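Local structure of ThiJ/PfpI family protein (Pseudomonas syringae pv. tomato, 3EWN) at residues H144-D149 and A231-K236; Y55-S60 and G79-D84; H43-S48 and L200-D205. The protein is of unknown function but belongs to the DJ-1/PfpI family of the class I glutaminase clan. All coordinates share one frame; numbering follows the deposited sequence.

Interaction 1 is the one with a polar bond between its two segments, a threonine hydroxyl on a loop carbonyl beside a phenylalanine ring met at its edge; interactions 2 and 3 rest on van der Waals contact, apolar in interaction 2, methyl against hydroxyl and ring in interaction 3. Interactions 1 and 3 are buried, lie on opposite sides of the chain's centre and both touch the second subunit: H144 and W145 bond to the 200-205 segment of the other copy. Interaction 2, partly buried, packs a loop against strand 53-58. Its centre is about 24 Å from that of interaction 3, yet the two meet through helix 36-46, where I56 CD1 lies 4.1 Å from H43 CD2.

Interaction 1. Residues H144-D149 and A231-K236; sequences HWSCRD and AEFTKK
The loop 144-149 comes up against helix 231-240 with C147 and T234 nearest, their CA atoms 5.3 Å apart, close enough for T234 CA to approach S146 O. T234 uses that closeness: its OG1 donates to S146 O over 2.7 Å, lying in the carbonyl plane and on a lone pair. The hydroxyl reaches the loop because it sits anti to the carbonyl carbon of T234 (chi1 -62°). One residue earlier F233 swings its ring toward the same loop, CG anti to its backbone N. S146 OG meets this ring at its edge, near the ring plane, 3.4 Å from F233 CD2. C147 comes in obliquely, a sulfur-aromatic contact in which SG stands 3.7 Å from F233 CE2. S146 and C147 thus both meet the ring around CE2.

S146 is itself held by H144. Its backbone N donates to H144 ND1 over 3.0 Å at 164°, about 20° out of the imidazole plane, and S146 OG shares a 2.9 Å hydrogen bond with H144 ND1 whose donor is left open. S146 OG also hydrogen-bonds a glycerol, probably from the crystallisation liquor. H144 in turn packs on C124, at the turn after strand 119-123, where DJ-1/PfpI proteins commonly carry the cysteine of a nucleophile elbow, and its NE2 bonds to M201 O of the second subunit. Beyond the contact, F233 touches L98 of helix 95-100, and both F233 and C147 rest on L128 of helix 126-132, so helix 231-240 meets those helices directly as well as through this loop.

Interaction 2. Residues Y55-S60 and G79-D84; sequences YIVAKS and GTCPRD
The guanidinium group of R113 takes hold of C81 and P82 by their backbone carbonyls, NH2 on C81 O and NE on P82 O, and so fixes the loop 79-84 to helix 104-114. This loop leads from strand 76-77 into strand 87-90 of the alpha/beta sandwich, and it packs on strand 53-58, which runs between strands 76-77 and 25-29 in the main sheet.

Strand alternation sets the contact: Y55 and V57, two residues apart, both turn toward the loop. V57 meets C81 and Y55 meets P82, two neighbouring pairs with CA atoms of V57 and C81 6.8 Å apart. In the first pair the CG2 methyl of V57 lies 3.7 Å from C81 SG, while the CG1 branch comes against C81 CB at 4.1 Å. With SG anti to the backbone N (chi1 178°), C81 extends its thiol toward the strand, and the same sulfur-bearing side chain also touches F109 of helix 104-114 and A27 of strand 25-29. V57 shares both of those neighbours, so the pair lies in the apolar layer between helix and sheet.

Farther out, Y55 offers one ring face to the pyrrolidine of P82. The phenol is tethered at its far end, where Y55 OH hydrogen-bonds to Q25 OE1, which limits how the ring can shift. P82 CG leans toward the hydroxyl end and comes 3.6 Å from Y55 CZ. In this CH-pi contact, P82 CD stands 3.8 Å from the centroid of the Y55 ring, only 3° off its normal.

Interaction 3. Residues H43-S48 and L200-D205; sequences HCMFGS and LMSEYD
M45, a selenomethionine near the end of helix 36-46, reaches across to S202 and Y204 with its terminal methyl. Its CG stands anti to the carbonyl carbon (chi1 -64°), and the chain then bends at chi2 (-57°) before straightening, which brings CE nearer the other segment than the CB direction alone suggests. M45 CE ends 3.9 Å from S202 OG and 4.3 Å from Y204 CD2, approaching the tyrosine ring obliquely. C44 adds a looser touch, its SG 4.5 Å from S202 CB.

S202 places OG between its backbone N and carbonyl carbon (chi1 60°), where it bonds back to A198 O, with Q199 O also within hydrogen-bonding range. The Y204 hydroxyl is bonded to D180 of helix 177-189. On the opposing side, M45 O accepts two bonds from S48, from its N and, over 2.7 Å, from its OG. V186 of helix 177-189 also packs on M45. S202 O and E203 O bond to T176 and R162 of the second subunit, which puts at the dimer interface the Schellman motif that ends helix 192-201, with E203 at positive phi, followed by an inverse gamma turn centred on Y204.

Interaction 1. Residues H144-D149 and A231-K236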
loop_
_atom_site.group_PDB
_atom_site.type_symbol
_atom_site.label_atom_id
_atom_site.label_comp_id
_atom_site.label_asym_id
_atom_site.label_seq_id
_atom_site.Cartn_x
_atom_site.Cartn_y
_atom_site.Cartn_z
ATOM N N HIS A 144 -5.106 12.890 -8.696
ATOM C CA HIS A 144 -5.984 11.821 -9.162
ATOM C C HIS A 144 -6.671 12.418 -10.388
ATOM O O HIS A 144 -6.859 13.639 -10.469
ATOM C CB HIS A 144 -7.014 11.465 -8.085
ATOM C CG HIS A 144 -7.852 10.267 -8.421
ATOM N ND1 HIS A 144 -9.001 10.347 -9.179
ATOM C CD2 HIS A 144 -7.691 8.954 -8.122
ATOM C CE1 HIS A 144 -9.513 9.137 -9.331
ATOM N NE2 HIS A 144 -8.738 8.275 -8.699
ATOM N N TRP A 145 -7.044 11.583 -11.349
ATOM C CA TRP A 145 -7.675 12.116 -12.546
ATOM C C TRP A 145 -8.987 12.849 -12.293
ATOM O O TRP A 145 -9.389 13.691 -13.094
ATOM C CB TRP A 145 -7.888 11.014 -13.590
ATOM C CG TRP A 145 -8.666 9.822 -13.119
ATOM C CD1 TRP A 145 -8.159 8.616 -12.727
ATOM C CD2 TRP A 145 -10.094 9.702 -13.040
ATOM N NE1 TRP A 145 -9.182 7.748 -12.415
ATOM C CE2 TRP A 145 -10.379 8.391 -12.596
ATOM C CE3 TRP A 145 -11.158 10.575 -13.301
ATOM C CZ2 TRP A 145 -11.688 7.932 -12.410
ATOM C CZ3 TRP A 145 -12.462 10.116 -13.115
ATOM C CH2 TRP A 145 -12.712 8.807 -12.674
ATOM N N SER A 146 -9.645 12.553 -11.177
ATOM C CA SER A 146 -10.925 13.188 -10.869
ATOM C C SER A 146 -10.844 14.638 -10.401
ATOM O O SER A 146 -11.860 15.336 -10.389
ATOM C CB SER A 146 -11.674 12.378 -9.811
ATOM O OG SER A 146 -10.984 12.410 -8.570
ATOM N N CYS A 147 -9.651 15.100 -10.032
ATOM C CA CYS A 147 -9.509 16.469 -9.537
ATOM C C CYS A 147 -8.238 17.177 -9.992
ATOM O O CYS A 147 -7.902 18.241 -9.478
ATOM C CB CYS A 147 -9.544 16.464 -8.006
ATOM S SG CYS A 147 -8.210 15.501 -7.236
ATOM N N ARG A 148 -7.541 16.599 -10.963
ATOM C CA ARG A 148 -6.295 17.186 -11.449
ATOM C C ARG A 148 -6.435 18.632 -11.940
ATOM O O ARG A 148 -5.628 19.499 -11.593
ATOM C CB ARG A 148 -5.720 16.313 -12.568
ATOM C CG ARG A 148 -4.304 16.675 -12.968
ATOM C CD ARG A 148 -3.763 15.723 -14.029
ATOM N NE ARG A 148 -4.498 15.837 -15.286
ATOM C CZ ARG A 148 -5.244 14.870 -15.812
ATOM N NH1 ARG A 148 -5.360 13.699 -15.198
ATOM N NH2 ARG A 148 -5.880 15.078 -16.955
ATOM N N ASP A 149 -7.460 18.902 -12.741
ATOM C CA ASP A 149 -7.640 20.249 -13.268
ATOM C C ASP A 149 -7.938 21.304 -12.214
ATOM O O ASP A 149 -7.668 22.486 -12.429
ATOM C CB ASP A 149 -8.732 20.267 -14.338
ATOM C CG ASP A 149 -8.302 19.573 -15.609
ATOM O OD1 ASP A 149 -7.142 19.774 -16.027
ATOM O OD2 ASP A 149 -9.118 18.837 -16.194
ATOM N N ALA A 231 -18.197 12.448 -9.791
ATOM C CA ALA A 231 -18.715 13.769 -10.137
ATOM C C ALA A 231 -18.832 14.712 -8.934
ATOM O O ALA A 231 -18.435 15.880 -9.012
ATOM C CB ALA A 231 -20.069 13.629 -10.828
ATOM N N GLU A 232 -19.369 14.212 -7.826
ATOM C CA GLU A 232 -19.521 15.046 -6.639
ATOM C C GLU A 232 -18.174 15.550 -6.128
ATOM O O GLU A 232 -18.045 16.717 -5.747
ATOM C CB GLU A 232 -20.242 14.286 -5.522
ATOM C CG GLU A 232 -21.715 13.981 -5.782
ATOM C CD GLU A 232 -22.537 15.217 -6.126
ATOM O OE1 GLU A 232 -22.224 16.315 -5.621
ATOM O OE2 GLU A 232 -23.513 15.084 -6.896
ATOM N N PHE A 233 -17.172 14.675 -6.117
ATOM C CA PHE A 233 -15.841 15.055 -5.658
ATOM C C PHE A 233 -15.207 16.043 -6.638
ATOM O O PHE A 233 -14.622 17.043 -6.229
ATOM C CB PHE A 233 -14.954 13.815 -5.521
ATOM C CG PHE A 233 -13.546 14.116 -5.078
ATOM C CD1 PHE A 233 -13.301 14.691 -3.834
ATOM C CD2 PHE A 233 -12.466 13.813 -5.899
ATOM C CE1 PHE A 233 -11.995 14.953 -3.410
ATOM C CE2 PHE A 233 -11.159 14.070 -5.487
ATOM C CZ PHE A 233 -10.923 14.643 -4.239
ATOM N N THR A 234 -15.330 15.775 -7.933
ATOM C CA THR A 234 -14.759 16.676 -8.928
ATOM C C THR A 234 -15.280 18.094 -8.748
ATOM O O THR A 234 -14.507 19.052 -8.770
ATOM C CB THR A 234 -15.083 16.225 -10.358
ATOM O OG1 THR A 234 -14.499 14.940 -10.594
ATOM C CG2 THR A 234 -14.524 17.227 -11.371
ATOM N N LYS A 235 -16.591 18.230 -8.578
ATOM C CA LYS A 235 -17.177 19.549 -8.394
ATOM C C LYS A 235 -16.721 20.205 -7.092
ATOM O O LYS A 235 -16.416 21.395 -7.074
ATOM C CB LYS A 235 -18.708 19.470 -8.451
ATOM C CG LYS A 235 -19.252 19.216 -9.854
ATOM C CD LYS A 235 -20.775 19.305 -9.914
ATOM C CE LYS A 235 -21.450 18.110 -9.255
ATOM N NZ LYS A 235 -21.173 16.833 -9.974
ATOM N N LYS A 236 -16.657 19.435 -6.010
ATOM C CA LYS A 236 -16.223 19.980 -4.722
ATOM C C LYS A 236 -14.755 20.385 -4.758
ATOM O O LYS A 236 -14.351 21.336 -4.084
ATOM C CB LYS A 236 -16.468 18.966 -3.602
ATOM C CG LYS A 236 -17.944 18.789 -3.274
ATOM C CD LYS A 236 -18.204 17.545 -2.440
ATOM C CE LYS A 236 -17.624 17.657 -1.049
ATOM N NZ LYS A 236 -18.110 16.542 -0.188
#

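Interaction 2. Residues Y55-S60 and G79-D84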
loop_
_atom_site.group_PDB
_atom_site.type_symbol
_atom_site.label_atom_id
_atom_site.label_comp_id
_atom_site.label_asym_id
_atom_site.label_seq_id
_atom_site.Cartn_x
_atom_site.Cartn_y
_atom_site.Cartn_z
ATOM N N TYR A 55 8.048 10.559 10.136
ATOM C CA TYR A 55 7.077 11.059 11.099
ATOM C C TYR A 55 5.677 10.989 10.492
ATOM O O TYR A 55 5.448 11.504 9.398
ATOM C CB TYR A 55 7.400 12.510 11.458
ATOM C CG TYR A 55 8.808 12.712 11.967
ATOM C CD1 TYR A 55 9.122 12.507 13.307
ATOM C CD2 TYR A 55 9.835 13.075 11.096
ATOM C CE1 TYR A 55 10.431 12.658 13.775
ATOM C CE2 TYR A 55 11.149 13.227 11.553
ATOM C CZ TYR A 55 11.437 13.017 12.892
ATOM O OH TYR A 55 12.728 13.160 13.348
ATOM N N ILE A 56 4.756 10.331 11.192
ATOM C CA ILE A 56 3.371 10.226 10.738
ATOM C C ILE A 56 2.680 11.363 11.486
ATOM O O ILE A 56 2.339 11.233 12.659
ATOM C CB ILE A 56 2.770 8.860 11.127
ATOM C CG1 ILE A 56 3.672 7.738 10.600
ATOM C CG2 ILE A 56 1.369 8.711 10.548
ATOM C CD1 ILE A 56 3.905 7.774 9.083
ATOM N N VAL A 57 2.492 12.483 10.789
ATOM C CA VAL A 57 1.934 13.694 11.380
ATOM C C VAL A 57 0.444 13.933 11.208
ATOM O O VAL A 57 -0.096 13.799 10.111
ATOM C CB VAL A 57 2.667 14.930 10.826
ATOM C CG1 VAL A 57 2.284 16.166 11.618
ATOM C CG2 VAL A 57 4.164 14.702 10.867
ATOM N N ALA A 58 -0.205 14.325 12.300
ATOM C CA ALA A 58 -1.636 14.616 12.287
ATOM C C ALA A 58 -1.946 15.761 13.243
ATOM O O ALA A 58 -1.086 16.185 14.016
ATOM C CB ALA A 58 -2.425 13.378 12.684
ATOM N N LYS A 59 -3.178 16.257 13.189
ATOM C CA LYS A 59 -3.608 17.357 14.053
ATOM C C LYS A 59 -3.435 16.967 15.522
ATOM O O LYS A 59 -3.145 17.811 16.373
ATOM C CB LYS A 59 -5.070 17.706 13.754
ATOM C CG LYS A 59 -5.524 19.070 14.259
ATOM C CD LYS A 59 -6.873 19.449 13.655
ATOM C CE LYS A 59 -7.290 20.851 14.073
ATOM N NZ LYS A 59 -8.560 21.281 13.424
ATOM N N SER A 60 -3.621 15.684 15.814
ATOM C CA SER A 60 -3.458 15.168 17.169
ATOM C C SER A 60 -2.940 13.740 17.064
ATOM O O SER A 60 -2.807 13.207 15.960
ATOM C CB SER A 60 -4.788 15.190 17.922
ATOM O OG SER A 60 -5.286 16.511 18.037
ATOM N N GLY A 79 2.699 20.250 16.102
ATOM C CA GLY A 79 3.593 20.887 17.050
ATOM C C GLY A 79 4.887 20.136 17.310
ATOM O O GLY A 79 5.925 20.757 17.533
ATOM N N THR A 80 4.845 18.806 17.287
ATOM C CA THR A 80 6.051 18.024 17.544
ATOM C C THR A 80 6.812 17.609 16.286
ATOM O O THR A 80 7.899 17.038 16.370
ATOM C CB THR A 80 5.737 16.763 18.384
ATOM O OG1 THR A 80 4.818 15.921 17.676
ATOM C CG2 THR A 80 5.127 17.163 19.729
ATOM N N CYS A 81 6.246 17.888 15.118
ATOM C CA CYS A 81 6.926 17.549 13.871
ATOM C C CYS A 81 8.121 18.488 13.703
ATOM O O CYS A 81 8.000 19.690 13.928
ATOM C CB CYS A 81 5.977 17.721 12.685
ATOM S SG CYS A 81 6.724 17.380 11.073
ATOM N N PRO A 82 9.291 17.951 13.319
ATOM C CA PRO A 82 10.476 18.798 13.132
ATOM C C PRO A 82 10.195 20.001 12.228
ATOM O O PRO A 82 9.352 19.931 11.330
ATOM C CB PRO A 82 11.485 17.837 12.515
ATOM C CG PRO A 82 11.161 16.547 13.205
ATOM C CD PRO A 82 9.637 16.525 13.179
ATOM N N ARG A 83 10.906 21.099 12.471
ATOM C CA ARG A 83 10.742 22.324 11.690
ATOM C C ARG A 83 11.330 22.232 10.283
ATOM O O ARG A 83 10.725 22.707 9.323
ATOM C CB ARG A 83 11.390 23.498 12.425
ATOM C CG ARG A 83 10.675 23.915 13.702
ATOM C CD ARG A 83 9.721 25.064 13.440
ATOM N NE ARG A 83 10.430 26.234 12.924
ATOM C CZ ARG A 83 9.833 27.329 12.465
ATOM N NH1 ARG A 83 8.509 27.415 12.453
ATOM N NH2 ARG A 83 10.564 28.340 12.010
ATOM N N ASP A 84 12.519 21.647 10.172
ATOM C CA ASP A 84 13.182 21.503 8.877
ATOM C C ASP A 84 13.146 20.041 8.448
ATOM O O ASP A 84 13.664 19.170 9.143
ATOM C CB ASP A 84 14.630 21.991 8.962
ATOM C CG ASP A 84 14.734 23.436 9.416
ATOM O OD1 ASP A 84 13.708 24.149 9.418
ATOM O OD2 ASP A 84 15.852 23.866 9.765
#

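Interaction 3. Residues H43-S48 and L200-D205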
loop_
_atom_site.group_PDB
_atom_site.type_symbol
_atom_site.label_atom_id
_atom_site.label_comp_id
_atom_site.label_asym_id
_atom_site.label_seq_id
_atom_site.Cartn_x
_atom_site.Cartn_y
_atom_site.Cartn_z
ATOM N N HIS A 43 5.146 5.073 1.775
ATOM C CA HIS A 43 5.763 4.642 3.026
ATOM C C HIS A 43 6.616 3.396 2.792
ATOM O O HIS A 43 7.706 3.258 3.353
ATOM C CB HIS A 43 4.692 4.374 4.094
ATOM C CG HIS A 43 5.253 4.162 5.468
ATOM N ND1 HIS A 43 5.751 2.949 5.892
ATOM C CD2 HIS A 43 5.441 5.026 6.496
ATOM C CE1 HIS A 43 6.223 3.073 7.120
ATOM N NE2 HIS A 43 6.048 4.323 7.510
ATOM N N CYS A 44 6.116 2.498 1.951
ATOM C CA CYS A 44 6.824 1.271 1.611
ATOM C C CYS A 44 8.216 1.608 1.079
ATOM O O CYS A 44 9.211 0.986 1.454
ATOM C CB CYS A 44 6.039 0.505 0.546
ATOM S SG CYS A 44 6.891 -0.925 -0.148
HETATM N N MSE A 45 8.280 2.607 0.206
HETATM C CA MSE A 45 9.552 3.017 -0.372
HETATM C C MSE A 45 10.399 3.858 0.576
HETATM O O MSE A 45 11.591 3.609 0.712
HETATM C CB MSE A 45 9.325 3.776 -1.682
HETATM C CG MSE A 45 8.680 2.923 -2.778
HETATM SE SE MSE A 45 9.659 1.325 -3.220
HETATM C CE MSE A 45 8.356 0.450 -4.287
ATOM N N PHE A 46 9.800 4.855 1.222
ATOM C CA PHE A 46 10.558 5.689 2.152
ATOM C C PHE A 46 11.072 4.847 3.313
ATOM O O PHE A 46 12.153 5.098 3.857
ATOM C CB PHE A 46 9.691 6.819 2.718
ATOM C CG PHE A 46 9.399 7.919 1.741
ATOM C CD1 PHE A 46 10.416 8.472 0.971
ATOM C CD2 PHE A 46 8.114 8.435 1.622
ATOM C CE1 PHE A 46 10.157 9.527 0.100
ATOM C CE2 PHE A 46 7.846 9.493 0.752
ATOM C CZ PHE A 46 8.873 10.038 -0.009
ATOM N N GLY A 47 10.284 3.847 3.687
ATOM C CA GLY A 47 10.658 2.978 4.789
ATOM C C GLY A 47 11.891 2.142 4.503
ATOM O O GLY A 47 12.493 1.596 5.425
ATOM N N SER A 48 12.275 2.046 3.232
ATOM C CA SER A 48 13.447 1.263 2.850
ATOM C C SER A 48 14.753 2.016 3.099
ATOM O O SER A 48 15.827 1.424 3.058
ATOM C CB SER A 48 13.379 0.885 1.370
ATOM O OG SER A 48 13.738 1.989 0.555
ATOM N N LEU A 200 13.622 -4.760 -5.932
ATOM C CA LEU A 200 13.713 -6.214 -5.922
ATOM C C LEU A 200 13.164 -6.780 -4.615
ATOM O O LEU A 200 12.486 -7.804 -4.618
ATOM C CB LEU A 200 15.164 -6.669 -6.108
ATOM C CG LEU A 200 15.364 -8.187 -6.068
ATOM C CD1 LEU A 200 14.547 -8.832 -7.178
ATOM C CD2 LEU A 200 16.841 -8.527 -6.240
HETATM N N MSE A 201 13.454 -6.109 -3.503
HETATM C CA MSE A 201 12.993 -6.557 -2.190
HETATM C C MSE A 201 11.466 -6.509 -2.098
HETATM O O MSE A 201 10.849 -7.355 -1.454
HETATM C CB MSE A 201 13.627 -5.686 -1.092
HETATM C CG MSE A 201 13.355 -6.138 0.338
HETATM SE SE MSE A 201 14.019 -7.907 0.715
HETATM C CE MSE A 201 15.608 -7.798 -0.248
ATOM N N SER A 202 10.857 -5.521 -2.748
ATOM C CA SER A 202 9.404 -5.383 -2.731
ATOM C C SER A 202 8.794 -6.089 -3.941
ATOM O O SER A 202 7.579 -6.039 -4.157
ATOM C CB SER A 202 9.024 -3.900 -2.756
ATOM O OG SER A 202 9.527 -3.279 -3.922
ATOM N N GLU A 203 9.652 -6.748 -4.718
ATOM C CA GLU A 203 9.237 -7.454 -5.926
ATOM C C GLU A 203 8.309 -6.580 -6.750
ATOM O O GLU A 203 7.250 -7.034 -7.187
ATOM C CB GLU A 203 8.522 -8.766 -5.583
ATOM C CG GLU A 203 9.410 -9.812 -4.945
ATOM C CD GLU A 203 8.890 -11.222 -5.152
ATOM O OE1 GLU A 203 8.654 -11.593 -6.320
ATOM O OE2 GLU A 203 8.725 -11.958 -4.157
ATOM N N TYR A 204 8.703 -5.329 -6.971
ATOM C CA TYR A 204 7.862 -4.420 -7.733
ATOM C C TYR A 204 8.012 -4.549 -9.249
ATOM O O TYR A 204 8.679 -3.753 -9.913
ATOM C CB TYR A 204 8.104 -2.974 -7.278
ATOM C CG TYR A 204 7.136 -1.973 -7.872
ATOM C CD1 TYR A 204 5.766 -2.244 -7.936
ATOM C CD2 TYR A 204 7.589 -0.755 -8.377
ATOM C CE1 TYR A 204 4.872 -1.325 -8.497
ATOM C CE2 TYR A 204 6.707 0.171 -8.935
ATOM C CZ TYR A 204 5.353 -0.122 -8.995
ATOM O OH TYR A 204 4.491 0.785 -9.571
ATOM N N ASP A 205 7.377 -5.588 -9.773
ATOM C CA ASP A 205 7.346 -5.881 -11.200
ATOM C C ASP A 205 5.893 -6.285 -11.392
ATOM O O ASP A 205 5.569 -7.461 -11.552
ATOM C CB ASP A 205 8.289 -7.038 -11.541
ATOM C CG ASP A 205 8.217 -7.442 -13.004
ATOM O OD1 ASP A 205 7.896 -6.581 -13.854
ATOM O OD2 ASP A 205 8.493 -8.623 -13.307
#